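Local coordinates for cyclic di-GMP receptor atypical PilZ domain-containing protein (Xanthomonas campestris pv. campestris, PDB 3RQA) that is of unknown function but assembles into tetramers through a helical bundle and may act as a cyclic di-GMP receptor, at residues C[109-114]-C[157-162]; C[47-52]-C[166-171]; C[116-121]-C[153-158]. All coordinates share one frame; numbering follows the deposited sequence.

Contact 1: residues C[109-114]-C[157-162]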
loop_
_atom_site.group_PDB
_atom_site.type_symbol
_atom_site.label_atom_id
_atom_site.label_comp_id
_atom_site.label_asym_id
_atom_site.label_seq_id
_atom_site.Cartn_x
_atom_site.Cartn_y
_atom_site.Cartn_z
ATOM N N ARG C 109 -19.080 23.078 -13.738
ATOM C CA ARG C 109 -20.237 22.498 -14.422
ATOM C C ARG C 109 -19.950 21.317 -15.337
ATOM O O ARG C 109 -20.762 20.394 -15.443
ATOM C CB ARG C 109 -20.943 23.560 -15.261
ATOM C CG ARG C 109 -21.485 24.734 -14.477
ATOM C CD ARG C 109 -22.128 25.734 -15.421
ATOM N NE ARG C 109 -22.342 27.027 -14.786
ATOM C CZ ARG C 109 -22.196 28.185 -15.414
ATOM N NH1 ARG C 109 -21.837 28.200 -16.693
ATOM N NH2 ARG C 109 -22.392 29.327 -14.760
ATOM N N GLY C 110 -18.810 21.367 -16.017
ATOM C CA GLY C 110 -18.444 20.309 -16.947
ATOM C C GLY C 110 -17.074 20.514 -17.563
ATOM O O GLY C 110 -16.257 21.298 -17.057
ATOM N N ILE C 111 -16.825 19.819 -18.670
ATOM C CA ILE C 111 -15.538 19.892 -19.341
ATOM C C ILE C 111 -15.618 19.662 -20.853
ATOM O O ILE C 111 -16.490 18.954 -21.354
ATOM C CB ILE C 111 -14.552 18.857 -18.701
ATOM C CG1 ILE C 111 -13.145 19.010 -19.276
ATOM C CG2 ILE C 111 -15.061 17.441 -18.926
ATOM C CD1 ILE C 111 -12.099 18.195 -18.514
ATOM N N ARG C 112 -14.703 20.299 -21.571
ATOM C CA ARG C 112 -14.604 20.165 -23.013
ATOM C C ARG C 112 -13.260 19.492 -23.222
ATOM O O ARG C 112 -12.219 20.062 -22.872
ATOM C CB ARG C 112 -14.591 21.534 -23.680
ATOM C CG ARG C 112 -14.385 21.514 -25.188
ATOM C CD ARG C 112 -14.448 22.939 -25.753
ATOM N NE ARG C 112 -13.184 23.661 -25.606
ATOM C CZ ARG C 112 -13.082 24.973 -25.400
ATOM N NH1 ARG C 112 -14.169 25.733 -25.305
ATOM N NH2 ARG C 112 -11.885 25.534 -25.306
ATOM N N LEU C 113 -13.288 18.275 -23.762
ATOM C CA LEU C 113 -12.069 17.518 -24.009
ATOM C C LEU C 113 -12.163 16.722 -25.306
ATOM O O LEU C 113 -13.263 16.489 -25.831
ATOM C CB LEU C 113 -11.789 16.585 -22.824
ATOM C CG LEU C 113 -12.885 15.590 -22.433
ATOM C CD1 LEU C 113 -12.905 14.416 -23.396
ATOM C CD2 LEU C 113 -12.636 15.099 -21.016
ATOM N N ALA C 114 -11.011 16.310 -25.824
ATOM C CA ALA C 114 -10.957 15.530 -27.054
ATOM C C ALA C 114 -11.152 14.045 -26.742
ATOM O O ALA C 114 -10.714 13.558 -25.702
ATOM C CB ALA C 114 -9.625 15.754 -27.751
ATOM N N LEU C 157 -15.891 16.754 -27.320
ATOM C CA LEU C 157 -17.057 16.493 -26.502
ATOM C C LEU C 157 -17.211 17.562 -25.441
ATOM O O LEU C 157 -16.227 18.036 -24.877
ATOM C CB LEU C 157 -16.915 15.131 -25.808
ATOM C CG LEU C 157 -17.429 13.849 -26.469
ATOM C CD1 LEU C 157 -17.509 13.984 -27.983
ATOM C CD2 LEU C 157 -16.524 12.708 -26.056
ATOM N N TRP C 158 -18.453 17.947 -25.192
ATOM C CA TRP C 158 -18.783 18.908 -24.155
ATOM C C TRP C 158 -19.584 18.058 -23.185
ATOM O O TRP C 158 -20.667 17.577 -23.516
ATOM C CB TRP C 158 -19.647 20.048 -24.704
ATOM C CG TRP C 158 -18.867 21.075 -25.461
ATOM C CD1 TRP C 158 -18.560 22.345 -25.049
ATOM C CD2 TRP C 158 -18.283 20.925 -26.759
ATOM N NE1 TRP C 158 -17.824 22.989 -26.010
ATOM C CE2 TRP C 158 -17.636 22.144 -27.071
ATOM C CE3 TRP C 158 -18.241 19.877 -27.693
ATOM C CZ2 TRP C 158 -16.956 22.347 -28.277
ATOM C CZ3 TRP C 158 -17.563 20.080 -28.896
ATOM C CH2 TRP C 158 -16.930 21.306 -29.175
ATOM N N LEU C 159 -19.027 17.839 -22.005
ATOM C CA LEU C 159 -19.685 17.032 -20.996
ATOM C C LEU C 159 -20.148 17.885 -19.806
ATOM O O LEU C 159 -19.406 18.731 -19.310
ATOM C CB LEU C 159 -18.739 15.941 -20.485
ATOM C CG LEU C 159 -18.119 14.868 -21.395
ATOM C CD1 LEU C 159 -19.205 14.133 -22.143
ATOM C CD2 LEU C 159 -17.138 15.492 -22.351
ATOM N N ARG C 160 -21.376 17.646 -19.355
ATOM C CA ARG C 160 -21.924 18.358 -18.207
ATOM C C ARG C 160 -21.987 17.353 -17.063
ATOM O O ARG C 160 -22.631 16.308 -17.198
ATOM C CB ARG C 160 -23.332 18.874 -18.504
ATOM C CG ARG C 160 -23.916 19.682 -17.356
ATOM C CD ARG C 160 -25.320 19.244 -17.030
ATOM N NE ARG C 160 -26.287 19.659 -18.043
ATOM C CZ ARG C 160 -27.172 18.842 -18.608
ATOM N NH1 ARG C 160 -27.205 17.561 -18.266
ATOM N NH2 ARG C 160 -28.034 19.311 -19.503
ATOM N N PHE C 161 -21.320 17.660 -15.948
ATOM C CA PHE C 161 -21.308 16.746 -14.808
ATOM C C PHE C 161 -22.702 16.602 -14.213
ATOM O O PHE C 161 -23.492 17.542 -14.232
ATOM C CB PHE C 161 -20.347 17.228 -13.691
ATOM C CG PHE C 161 -18.938 17.525 -14.167
ATOM C CD1 PHE C 161 -18.211 16.578 -14.888
ATOM C CD2 PHE C 161 -18.344 18.759 -13.890
ATOM C CE1 PHE C 161 -16.919 16.855 -15.334
ATOM C CE2 PHE C 161 -17.052 19.050 -14.329
ATOM C CZ PHE C 161 -16.339 18.097 -15.052
ATOM N N ALA C 162 -23.002 15.407 -13.713
ATOM C CA ALA C 162 -24.278 15.164 -13.054
ATOM C C ALA C 162 -24.113 15.938 -11.737
ATOM O O ALA C 162 -22.986 16.224 -11.335
ATOM C CB ALA C 162 -24.456 13.674 -12.783
HETATM O O HOH W 1 -23.147 20.252 -13.880
#
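Five backbone hydrogen bonds zip 109-114 and 157-162 into an antiparallel strand pair. Ile111 and Leu159 exchange two of them; the one from Leu159 N to Ile111 O is 2.8 Å and nearly straight (177°). Leu113 and Leu157 exchange the next two, and Phe161 N closes the end of the pair on Arg109 O. A water donates to both Arg109 O and Phe161 O, bridging the strands where they part. Between these bonds, at the non-hydrogen-bonded positions, CA-H groups reach carbonyls: Gly110 CA lies 3.0 Å from Leu159 O. Gly110 is also a CH-pi donor, its CA 3.5 Å from the centroid of the Phe161 ring and over one face; with chi1 at -53°, Phe161 CG stands beside its own N and the ring folds under the glycine. On the face carrying Arg112 and Trp158, the arginine's CG, anti to its N (chi1 176°), sits over the five-membered indole ring, and Arg112 CD approaches Trp158 NE1 to 3.4 Å. The two polar ends then converge on Asp15, which takes a salt bridge from Arg112 NH1 and a hydrogen bond from Trp158 NE1. On the other face, Ile111 CG2 meets Phe161 CE1 at 4.1 Å. That apolar face looks into the PilZ barrel, against Val127 and Leu129 of strand 124-129 and Leu141 of strand 139-150, while helix 12-19 covers the Trp158 side.

Contact 2: residues C[47-52]-C[166-171]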
loop_
_atom_site.group_PDB
_atom_site.type_symbol
_atom_site.label_atom_id
_atom_site.label_comp_id
_atom_site.label_asym_id
_atom_site.label_seq_id
_atom_site.Cartn_x
_atom_site.Cartn_y
_atom_site.Cartn_z
ATOM N N THR C 47 -13.107 13.541 -1.228
ATOM C CA THR C 47 -11.969 13.208 -0.378
ATOM C C THR C 47 -10.670 13.312 -1.152
ATOM O O THR C 47 -9.688 13.826 -0.645
ATOM C CB THR C 47 -12.110 11.794 0.226
ATOM O OG1 THR C 47 -13.257 11.766 1.090
ATOM C CG2 THR C 47 -10.863 11.428 1.039
ATOM N N LEU C 48 -10.673 12.830 -2.385
ATOM C CA LEU C 48 -9.497 12.905 -3.223
ATOM C C LEU C 48 -9.047 14.363 -3.411
ATOM O O LEU C 48 -7.876 14.691 -3.225
ATOM C CB LEU C 48 -9.792 12.283 -4.601
ATOM C CG LEU C 48 -8.793 12.648 -5.711
ATOM C CD1 LEU C 48 -7.385 12.263 -5.280
ATOM C CD2 LEU C 48 -9.181 11.955 -7.025
ATOM N N LEU C 49 -9.987 15.223 -3.798
ATOM C CA LEU C 49 -9.701 16.633 -4.046
ATOM C C LEU C 49 -9.226 17.388 -2.802
ATOM O O LEU C 49 -8.215 18.098 -2.840
ATOM C CB LEU C 49 -10.947 17.313 -4.646
ATOM C CG LEU C 49 -11.044 17.447 -6.175
ATOM C CD1 LEU C 49 -10.530 16.214 -6.852
ATOM C CD2 LEU C 49 -12.488 17.718 -6.571
ATOM N N ARG C 50 -9.947 17.232 -1.699
ATOM C CA ARG C 50 -9.581 17.923 -0.474
ATOM C C ARG C 50 -8.241 17.443 0.077
ATOM O O ARG C 50 -7.379 18.250 0.400
ATOM C CB ARG C 50 -10.664 17.744 0.587
ATOM C CG ARG C 50 -11.970 18.468 0.276
ATOM C CD ARG C 50 -12.912 18.436 1.481
ATOM N NE ARG C 50 -14.208 19.030 1.168
ATOM C CZ ARG C 50 -14.407 20.310 0.854
ATOM N NH1 ARG C 50 -15.631 20.738 0.577
ATOM N NH2 ARG C 50 -13.396 21.164 0.829
ATOM N N SER C 51 -8.070 16.130 0.177
ATOM C CA SER C 51 -6.829 15.570 0.698
ATOM C C SER C 51 -5.668 16.033 -0.157
ATOM O O SER C 51 -4.609 16.400 0.351
ATOM C CB SER C 51 -6.901 14.043 0.699
ATOM O OG SER C 51 -8.011 13.598 1.461
ATOM N N LEU C 52 -5.893 16.031 -1.464
ATOM C CA LEU C 52 -4.887 16.447 -2.433
ATOM C C LEU C 52 -4.473 17.900 -2.157
ATOM O O LEU C 52 -3.294 18.249 -2.226
ATOM C CB LEU C 52 -5.469 16.307 -3.845
ATOM C CG LEU C 52 -4.556 16.114 -5.055
ATOM C CD1 LEU C 52 -3.612 14.927 -4.820
ATOM C CD2 LEU C 52 -5.419 15.888 -6.299
ATOM N N THR C 166 -23.339 19.073 -2.506
ATOM C CA THR C 166 -22.714 20.204 -1.806
ATOM C C THR C 166 -21.212 20.102 -1.539
ATOM O O THR C 166 -20.452 21.006 -1.898
ATOM C CB THR C 166 -23.434 20.462 -0.467
ATOM O OG1 THR C 166 -24.830 20.687 -0.726
ATOM C CG2 THR C 166 -22.841 21.686 0.236
ATOM N N GLY C 167 -20.797 19.003 -0.909
ATOM C CA GLY C 167 -19.397 18.775 -0.583
ATOM C C GLY C 167 -18.440 18.678 -1.758
ATOM O O GLY C 167 -17.422 19.358 -1.789
ATOM N N LEU C 168 -18.750 17.827 -2.729
ATOM C CA LEU C 168 -17.877 17.678 -3.884
ATOM C C LEU C 168 -17.841 18.964 -4.701
ATOM O O LEU C 168 -16.779 19.359 -5.179
ATOM C CB LEU C 168 -18.333 16.516 -4.770
ATOM C CG LEU C 168 -17.476 16.280 -6.025
ATOM C CD1 LEU C 168 -16.002 16.037 -5.643
ATOM C CD2 LEU C 168 -18.056 15.101 -6.807
ATOM N N GLN C 169 -18.992 19.616 -4.877
ATOM C CA GLN C 169 -18.989 20.861 -5.636
ATOM C C GLN C 169 -18.005 21.840 -5.000
ATOM O O GLN C 169 -17.170 22.442 -5.684
ATOM C CB GLN C 169 -20.372 21.516 -5.684
ATOM C CG GLN C 169 -20.360 22.721 -6.612
ATOM C CD GLN C 169 -21.734 23.239 -6.959
ATOM O OE1 GLN C 169 -22.633 22.473 -7.326
ATOM N NE2 GLN C 169 -21.903 24.556 -6.866
ATOM N N ASP C 170 -18.095 21.984 -3.684
ATOM C CA ASP C 170 -17.208 22.898 -2.979
ATOM C C ASP C 170 -15.736 22.558 -3.187
ATOM O O ASP C 170 -14.924 23.438 -3.467
ATOM C CB ASP C 170 -17.503 22.894 -1.484
ATOM C CG ASP C 170 -16.696 23.941 -0.743
ATOM O OD1 ASP C 170 -17.070 25.132 -0.830
ATOM O OD2 ASP C 170 -15.679 23.581 -0.103
ATOM N N ALA C 171 -15.396 21.281 -3.031
ATOM C CA ALA C 171 -14.019 20.823 -3.216
ATOM C C ALA C 171 -13.553 21.100 -4.646
ATOM O O ALA C 171 -12.399 21.451 -4.868
ATOM C CB ALA C 171 -13.923 19.320 -2.929
#
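Two helices outside the barrel, 42-55 and the C-terminal 165-185, pack here with their short segments crossing at 41° and 9.2 Å apart at closest approach. The apolar part is small: Leu49 CB faces the methyl of Ala171, and Leu49 CD2 touches Leu168 CD1 obliquely, both at 4.0 Å. Arg50 reaches across beside them to the other helix. Its chain runs extended from CG to NE, so Arg50 CG passes Ala171 CB at 3.8 Å and that same methyl then lies against the centre of one guanidinium face. In this antiparallel barrel protein of the atypical PilZ family the pair joins the two helices on the side of Leu139 and Leu141 of strand 139-150, while Leu48 and Ser51 pack on Leu83 of a second subunit. At the guanidinium edge, Arg50 NH1 makes a salt bridge of 2.9 Å to Asp170 OD2, straight (168°), in the guanidinium plane and on the anti lone pair of the carboxylate, whose plane is turned 32° from the guanidinium; NH2 adds a weak bond to the same oxygen. Asp170 OD2 also pairs with Arg174 and Arg50 NE with Glu46, so the charges alternate along a short network that probably keeps both acids ionised.

Contact 3: residues C[116-121]-C[153-158]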
loop_
_atom_site.group_PDB
_atom_site.type_symbol
_atom_site.label_atom_id
_atom_site.label_comp_id
_atom_site.label_asym_id
_atom_site.label_seq_id
_atom_site.Cartn_x
_atom_site.Cartn_y
_atom_site.Cartn_z
ATOM N N PRO C 116 -11.203 9.919 -28.585
ATOM C CA PRO C 116 -10.888 9.024 -29.704
ATOM C C PRO C 116 -12.075 8.794 -30.633
ATOM O O PRO C 116 -11.917 8.726 -31.848
ATOM C CB PRO C 116 -10.450 7.742 -29.005
ATOM C CG PRO C 116 -9.825 8.247 -27.756
ATOM C CD PRO C 116 -10.780 9.325 -27.306
ATOM N N HIS C 117 -13.259 8.681 -30.043
ATOM C CA HIS C 117 -14.490 8.451 -30.790
ATOM C C HIS C 117 -15.560 9.466 -30.394
ATOM O O HIS C 117 -15.645 9.868 -29.236
ATOM C CB HIS C 117 -14.999 7.032 -30.514
ATOM C CG HIS C 117 -13.990 5.964 -30.808
ATOM N ND1 HIS C 117 -13.509 5.722 -32.077
ATOM C CD2 HIS C 117 -13.344 5.098 -29.990
ATOM C CE1 HIS C 117 -12.609 4.756 -32.030
ATOM N NE2 HIS C 117 -12.490 4.360 -30.775
ATOM N N ALA C 118 -16.368 9.891 -31.360
ATOM C CA ALA C 118 -17.433 10.841 -31.076
ATOM C C ALA C 118 -18.535 10.108 -30.326
ATOM O O ALA C 118 -18.589 8.878 -30.328
ATOM C CB ALA C 118 -17.987 11.428 -32.374
ATOM N N HIS C 119 -19.408 10.868 -29.677
ATOM C CA HIS C 119 -20.524 10.293 -28.939
ATOM C C HIS C 119 -21.665 11.279 -29.043
ATOM O O HIS C 119 -21.519 12.436 -28.665
ATOM C CB HIS C 119 -20.149 10.082 -27.477
ATOM C CG HIS C 119 -19.365 8.835 -27.231
ATOM N ND1 HIS C 119 -19.940 7.582 -27.251
ATOM C CD2 HIS C 119 -18.049 8.643 -26.978
ATOM C CE1 HIS C 119 -19.012 6.671 -27.019
ATOM N NE2 HIS C 119 -17.855 7.288 -26.851
ATOM N N PRO C 120 -22.822 10.835 -29.550
ATOM C CA PRO C 120 -23.964 11.733 -29.688
ATOM C C PRO C 120 -24.407 12.379 -28.385
ATOM O O PRO C 120 -24.299 11.779 -27.307
ATOM C CB PRO C 120 -25.042 10.827 -30.279
ATOM C CG PRO C 120 -24.712 9.485 -29.680
ATOM C CD PRO C 120 -23.213 9.441 -29.840
ATOM N N PRO C 121 -24.883 13.632 -28.464
ATOM C CA PRO C 121 -25.340 14.305 -27.249
ATOM C C PRO C 121 -26.405 13.436 -26.595
ATOM O O PRO C 121 -27.257 12.867 -27.278
ATOM C CB PRO C 121 -25.879 15.644 -27.764
ATOM C CG PRO C 121 -26.067 15.442 -29.223
ATOM C CD PRO C 121 -24.941 14.541 -29.615
ATOM N N GLN C 153 -9.450 17.240 -37.033
ATOM C CA GLN C 153 -8.472 16.214 -36.679
ATOM C C GLN C 153 -8.764 15.551 -35.337
ATOM O O GLN C 153 -8.109 14.572 -34.973
ATOM C CB GLN C 153 -7.060 16.807 -36.670
ATOM C CG GLN C 153 -6.847 17.906 -35.645
ATOM C CD GLN C 153 -5.478 18.560 -35.765
ATOM O OE1 GLN C 153 -5.120 19.091 -36.817
ATOM N NE2 GLN C 153 -4.708 18.529 -34.681
ATOM N N GLN C 154 -9.738 16.084 -34.601
ATOM C CA GLN C 154 -10.123 15.521 -33.306
ATOM C C GLN C 154 -11.622 15.658 -33.056
ATOM O O GLN C 154 -12.242 16.638 -33.480
ATOM C CB GLN C 154 -9.395 16.220 -32.157
ATOM C CG GLN C 154 -7.885 16.207 -32.215
ATOM C CD GLN C 154 -7.271 16.534 -30.862
ATOM O OE1 GLN C 154 -7.231 15.689 -29.965
ATOM N NE2 GLN C 154 -6.808 17.768 -30.702
ATOM N N HIS C 155 -12.195 14.675 -32.368
ATOM C CA HIS C 155 -13.617 14.702 -32.024
ATOM C C HIS C 155 -13.710 15.385 -30.661
ATOM O O HIS C 155 -13.080 14.944 -29.697
ATOM C CB HIS C 155 -14.195 13.284 -31.905
ATOM C CG HIS C 155 -14.041 12.446 -33.136
ATOM N ND1 HIS C 155 -12.844 11.869 -33.503
ATOM C CD2 HIS C 155 -14.945 12.059 -34.067
ATOM C CE1 HIS C 155 -13.017 11.159 -34.604
ATOM N NE2 HIS C 155 -14.283 11.258 -34.967
ATOM N N TRP C 156 -14.478 16.462 -30.570
ATOM C CA TRP C 156 -14.609 17.160 -29.296
ATOM C C TRP C 156 -15.945 16.905 -28.636
ATOM O O TRP C 156 -16.984 16.844 -29.293
ATOM C CB TRP C 156 -14.393 18.669 -29.460
ATOM C CG TRP C 156 -12.977 19.016 -29.819
ATOM C CD1 TRP C 156 -12.460 19.180 -31.073
ATOM C CD2 TRP C 156 -11.891 19.211 -28.910
ATOM N NE1 TRP C 156 -11.116 19.467 -31.003
ATOM C CE2 TRP C 156 -10.740 19.491 -29.685
ATOM C CE3 TRP C 156 -11.776 19.176 -27.514
ATOM C CZ2 TRP C 156 -9.486 19.737 -29.109
ATOM C CZ3 TRP C 156 -10.534 19.420 -26.940
ATOM C CH2 TRP C 156 -9.403 19.698 -27.741
ATOM N N LEU C 157 -15.891 16.754 -27.320
ATOM C CA LEU C 157 -17.057 16.493 -26.502
ATOM C C LEU C 157 -17.211 17.562 -25.441
ATOM O O LEU C 157 -16.227 18.036 -24.877
ATOM C CB LEU C 157 -16.915 15.131 -25.808
ATOM C CG LEU C 157 -17.429 13.849 -26.469
ATOM C CD1 LEU C 157 -17.509 13.984 -27.983
ATOM C CD2 LEU C 157 -16.524 12.708 -26.056
ATOM N N TRP C 158 -18.453 17.947 -25.192
ATOM C CA TRP C 158 -18.783 18.908 -24.155
ATOM C C TRP C 158 -19.584 18.058 -23.185
ATOM O O TRP C 158 -20.667 17.577 -23.516
ATOM C CB TRP C 158 -19.647 20.048 -24.704
ATOM C CG TRP C 158 -18.867 21.075 -25.461
ATOM C CD1 TRP C 158 -18.560 22.345 -25.049
ATOM C CD2 TRP C 158 -18.283 20.925 -26.759
ATOM N NE1 TRP C 158 -17.824 22.989 -26.010
ATOM C CE2 TRP C 158 -17.636 22.144 -27.071
ATOM C CE3 TRP C 158 -18.241 19.877 -27.693
ATOM C CZ2 TRP C 158 -16.956 22.347 -28.277
ATOM C CZ3 TRP C 158 -17.563 20.080 -28.896
ATOM C CH2 TRP C 158 -16.930 21.306 -29.175
#
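With chi1 at -57°, His155 CG stands anti to its carbonyl carbon and beside the backbone N, and chi2 of 76° turns the imidazole across the chain of Pro116, His117 and Ala118. The CB of His155 leaves the strand toward this loop, as does that of Leu157 two residues on, so the two side chains meet neighbouring residues of the loop. The closer is the histidine: His155 CD2 touches Ala118 CB at 3.5 Å, and His155 CG lies 3.9 Å from Ala118 N. On the other side of CG from CD2, His155 ND1 lies 3.7 Å from Pro116 O, so one imidazole borders three consecutive loop residues. Leu157 serves the next residue. Its chi2 of 24° lies off the staggered positions; Leu157 CD1 reaches 4.0 Å from His119 N, while Leu157 CD2 comes 4.4 Å from His119 CD2, at the edge of that imidazole. These are van der Waals contacts, and the polar link of the loop runs elsewhere, His119 N making a weak hydrogen bond to Ser148 OG. Ala118 also rests on Ser148, and His119 on Val35. The ring of Pro116 helps to frame His117, with Pro116 CB over one face of that histidine's imidazole. The arrangement is a surface connection between strands 110-115 and 124-129 of the PilZ barrel, draped across the beginning of strand 155-161 near one end of the barrel.

From the N terminus the chain reaches helix 42-55 first, and contact 2 later joins it to helix 165-185, closing the longest of the three loops, with 113 residues between its segments. Contacts 1 and 3 both fall within that loop. Segments 109-114 and 116-121 follow each other and both pair with the same later stretch, strand 155-161, where the contacts share Leu157 and Trp158. They also touch directly, Ala114 and Leu113 packing on Trp156. Contact 1 joins adjacent barrel strands, and contact 3 sets the loop that follows strand 110-115 against the start of strand 155-161. Contacts 2 and 3 lie on opposite sides of the chain's centre, their nearest atoms about 17 Å apart.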